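Local atomic coordinates of putative methyltransferase (Emericella variicolor, PDB entry 7DMB), a protein that probably transfers methyl groups from S-adenosylmethionine as a trans-acting partner of a polyketide synthase in calbistrin biosynthesis. Residues Q72-T83 and V149-G159. Residues are numbered along the deposited sequence; the frame is centred on the assembly and turned at random.
Sequences QMQEKLKSATCT and VYDNVVDIVEG
With CG swung opposite its carbonyl carbon (chi1 -79°) and the chain bent at chi3, M73 lays its thioether over the start of V149-G159: CG and SD rest on the CA and CB of Y150, and CE touches both V149 CG1 and V153 CG2, 3.8 Å from the latter. In E158 a comparable first torsion (chi1 -60°), followed by an extended chain, carries the carboxylate across to the other segment, where T81 N meets OE2 at 2.9 Å in an almost straight bond, on the anti side and somewhat out of the carboxylate plane. A water donates to the same OE2, while OE1 pairs with R160.

Between these two ends lies an example of nearly parallel helix packing, residues 72-79 of helix 56-79 running beside residues 149-157 of helix 140-157 with axes 8° apart, in the helical region remote from the S-adenosylhomocysteine site. The side chains of L77 and V153 cross at about a right angle, CD2 touching CG2, and just past the helix end A80 CB sits 3.8 Å from V157 CG2. K76 lies across V154 and past V153, its chain bent at chi3, with both CG and CE pressed tightly on V154 CG2 at 3.5 Å; its NZ makes a weak hydrogen bond to Y150 O. Q72 CG lies 3.5 Å from Y150 CE1, while its amide turns to R123 and the D120 carbonyl.

Where helix 140-157 closes in a Schellman motif, with G159 at the C-prime position, V157 O turns to the other segment and accepts from T83 N at 3.0 Å; T83 OG1 also approaches it, from above the carbonyl plane, but at 2.5 Å this second bond is unusually short and its details are doubtful.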
# COMPACT_ATOMS: atom_id res chain seq x y z
N GLN A 72 -10.63 -22.84 -3.55
CA GLN A 72 -10.64 -23.39 -4.90
C GLN A 72 -9.24 -23.70 -5.40
O GLN A 72 -9.10 -24.45 -6.36
CB GLN A 72 -11.33 -22.40 -5.86
CG GLN A 72 -12.03 -23.05 -7.04
CD GLN A 72 -13.31 -23.78 -6.66
OE1 GLN A 72 -13.71 -23.79 -5.50
NE2 GLN A 72 -13.95 -24.40 -7.64
N MET A 73 -8.21 -23.12 -4.78
CA MET A 73 -6.83 -23.32 -5.21
C MET A 73 -6.18 -24.57 -4.63
O MET A 73 -5.13 -24.99 -5.13
CB MET A 73 -5.98 -22.11 -4.84
CG MET A 73 -6.16 -20.95 -5.79
SD MET A 73 -5.79 -19.38 -4.98
CE MET A 73 -3.99 -19.41 -5.10
N GLN A 74 -6.76 -25.15 -3.59
CA GLN A 74 -6.06 -26.18 -2.82
C GLN A 74 -5.67 -27.36 -3.69
O GLN A 74 -4.49 -27.75 -3.75
CB GLN A 74 -6.92 -26.63 -1.63
CG GLN A 74 -7.15 -25.51 -0.62
CD GLN A 74 -5.85 -24.92 -0.10
OE1 GLN A 74 -4.98 -25.65 0.39
NE2 GLN A 74 -5.71 -23.59 -0.20
N GLU A 75 -6.64 -27.96 -4.38
CA GLU A 75 -6.32 -29.15 -5.17
C GLU A 75 -5.43 -28.79 -6.35
O GLU A 75 -4.54 -29.57 -6.72
CB GLU A 75 -7.61 -29.83 -5.66
CG GLU A 75 -7.33 -31.15 -6.38
CD GLU A 75 -8.58 -31.82 -6.93
OE1 GLU A 75 -9.70 -31.53 -6.45
OE2 GLU A 75 -8.43 -32.66 -7.85
N LYS A 76 -5.62 -27.60 -6.91
CA LYS A 76 -4.77 -27.14 -8.01
C LYS A 76 -3.33 -26.98 -7.55
O LYS A 76 -2.39 -27.44 -8.22
CB LYS A 76 -5.34 -25.82 -8.55
CG LYS A 76 -5.31 -25.69 -10.05
CD LYS A 76 -6.00 -24.41 -10.55
CE LYS A 76 -5.24 -23.81 -11.73
NZ LYS A 76 -5.98 -22.72 -12.36
N LEU A 77 -3.13 -26.36 -6.39
CA LEU A 77 -1.78 -26.12 -5.90
C LEU A 77 -1.05 -27.43 -5.61
O LEU A 77 0.14 -27.57 -5.93
CB LEU A 77 -1.82 -25.25 -4.65
CG LEU A 77 -1.51 -23.77 -4.93
CD1 LEU A 77 -1.67 -22.94 -3.68
CD2 LEU A 77 -0.11 -23.65 -5.49
N LYS A 78 -1.75 -28.41 -5.04
CA LYS A 78 -1.09 -29.63 -4.59
C LYS A 78 -0.60 -30.49 -5.76
O LYS A 78 0.47 -31.08 -5.69
CB LYS A 78 -2.02 -30.42 -3.68
CG LYS A 78 -2.35 -29.73 -2.36
CD LYS A 78 -1.18 -28.87 -1.83
CE LYS A 78 -0.09 -29.74 -1.15
NZ LYS A 78 0.99 -28.99 -0.44
N SER A 79 -1.37 -30.55 -6.84
CA SER A 79 -0.89 -31.29 -8.00
C SER A 79 0.09 -30.50 -8.86
O SER A 79 0.65 -31.07 -9.81
CB SER A 79 -2.08 -31.75 -8.86
OG SER A 79 -3.09 -30.76 -8.92
N ALA A 80 0.33 -29.23 -8.56
CA ALA A 80 1.23 -28.41 -9.37
C ALA A 80 2.68 -28.57 -8.92
O ALA A 80 2.98 -28.89 -7.77
CB ALA A 80 0.82 -26.94 -9.30
N THR A 81 3.58 -28.31 -9.86
CA THR A 81 5.01 -28.30 -9.60
C THR A 81 5.42 -26.89 -9.19
O THR A 81 5.57 -26.00 -10.03
CB THR A 81 5.79 -28.76 -10.82
OG1 THR A 81 5.36 -30.07 -11.20
CG2 THR A 81 7.29 -28.77 -10.53
N CYS A 82 5.61 -26.67 -7.88
CA CYS A 82 6.16 -25.42 -7.37
C CYS A 82 7.63 -25.32 -7.74
O CYS A 82 8.47 -26.02 -7.16
CB CYS A 82 5.96 -25.33 -5.86
SG CYS A 82 4.26 -24.98 -5.44
N THR A 83 7.95 -24.44 -8.69
CA THR A 83 9.27 -24.42 -9.31
C THR A 83 10.29 -23.57 -8.57
O THR A 83 11.48 -23.65 -8.90
CB THR A 83 9.16 -23.92 -10.75
OG1 THR A 83 8.44 -22.69 -10.76
CG2 THR A 83 8.46 -24.95 -11.61
N VAL A 149 -5.64 -14.67 -9.49
CA VAL A 149 -4.62 -15.45 -8.80
C VAL A 149 -5.01 -16.92 -8.79
O VAL A 149 -4.21 -17.80 -9.13
CB VAL A 149 -4.41 -14.90 -7.38
CG1 VAL A 149 -3.72 -15.96 -6.51
CG2 VAL A 149 -3.61 -13.60 -7.43
N TYR A 150 -6.25 -17.20 -8.40
CA TYR A 150 -6.77 -18.56 -8.49
C TYR A 150 -6.65 -19.09 -9.91
O TYR A 150 -6.17 -20.21 -10.13
CB TYR A 150 -8.24 -18.59 -8.06
CG TYR A 150 -9.03 -19.61 -8.85
CD1 TYR A 150 -8.89 -20.97 -8.57
CD2 TYR A 150 -9.87 -19.24 -9.89
CE1 TYR A 150 -9.57 -21.92 -9.28
CE2 TYR A 150 -10.55 -20.19 -10.61
CZ TYR A 150 -10.40 -21.53 -10.29
OH TYR A 150 -11.06 -22.52 -10.99
N ASP A 151 -7.07 -18.29 -10.88
CA ASP A 151 -7.24 -18.74 -12.25
C ASP A 151 -5.91 -18.98 -12.96
O ASP A 151 -5.89 -19.64 -14.00
CB ASP A 151 -8.07 -17.70 -13.01
CG ASP A 151 -8.57 -18.20 -14.34
OD1 ASP A 151 -9.11 -19.33 -14.41
OD2 ASP A 151 -8.40 -17.46 -15.32
N ASN A 152 -4.80 -18.48 -12.42
CA ASN A 152 -3.50 -18.61 -13.07
C ASN A 152 -2.46 -19.29 -12.19
O ASN A 152 -1.30 -19.37 -12.60
CB ASN A 152 -2.96 -17.23 -13.48
CG ASN A 152 -3.79 -16.57 -14.53
OD1 ASN A 152 -3.58 -16.79 -15.72
ND2 ASN A 152 -4.74 -15.74 -14.09
N VAL A 153 -2.84 -19.78 -11.01
CA VAL A 153 -1.84 -20.13 -10.00
C VAL A 153 -0.87 -21.18 -10.53
O VAL A 153 0.35 -21.06 -10.34
CB VAL A 153 -2.54 -20.56 -8.70
CG1 VAL A 153 -3.43 -21.76 -8.93
CG2 VAL A 153 -1.50 -20.83 -7.62
N VAL A 154 -1.38 -22.19 -11.24
CA VAL A 154 -0.51 -23.26 -11.76
C VAL A 154 0.48 -22.70 -12.78
O VAL A 154 1.68 -22.94 -12.68
CB VAL A 154 -1.34 -24.41 -12.35
CG1 VAL A 154 -0.42 -25.37 -13.17
CG2 VAL A 154 -2.08 -25.18 -11.23
N ASP A 155 -0.02 -21.96 -13.77
CA ASP A 155 0.89 -21.29 -14.70
C ASP A 155 1.89 -20.41 -13.98
O ASP A 155 3.02 -20.22 -14.45
CB ASP A 155 0.11 -20.43 -15.70
CG ASP A 155 -0.51 -21.25 -16.82
OD1 ASP A 155 -0.29 -22.47 -16.86
OD2 ASP A 155 -1.23 -20.66 -17.65
N ILE A 156 1.52 -19.85 -12.83
CA ILE A 156 2.45 -18.98 -12.11
C ILE A 156 3.49 -19.81 -11.37
O ILE A 156 4.70 -19.61 -11.55
CB ILE A 156 1.69 -18.02 -11.18
CG1 ILE A 156 0.81 -17.06 -12.00
CG2 ILE A 156 2.68 -17.24 -10.28
CD1 ILE A 156 -0.24 -16.32 -11.19
N VAL A 157 3.06 -20.78 -10.55
CA VAL A 157 4.06 -21.55 -9.79
C VAL A 157 4.88 -22.46 -10.68
O VAL A 157 5.96 -22.90 -10.28
CB VAL A 157 3.45 -22.39 -8.65
CG1 VAL A 157 2.62 -21.53 -7.70
CG2 VAL A 157 2.64 -23.56 -9.23
N GLU A 158 4.40 -22.76 -11.88
CA GLU A 158 5.21 -23.55 -12.80
C GLU A 158 6.05 -22.70 -13.74
O GLU A 158 6.70 -23.26 -14.64
CB GLU A 158 4.33 -24.51 -13.58
CG GLU A 158 3.59 -25.46 -12.63
CD GLU A 158 3.05 -26.71 -13.30
OE1 GLU A 158 3.01 -26.78 -14.55
OE2 GLU A 158 2.65 -27.62 -12.55
N GLY A 159 6.07 -21.38 -13.56
CA GLY A 159 7.00 -20.52 -14.29
C GLY A 159 6.63 -20.24 -15.73
O GLY A 159 7.52 -19.91 -16.53
O HOH W 1 3.65 -30.25 -12.89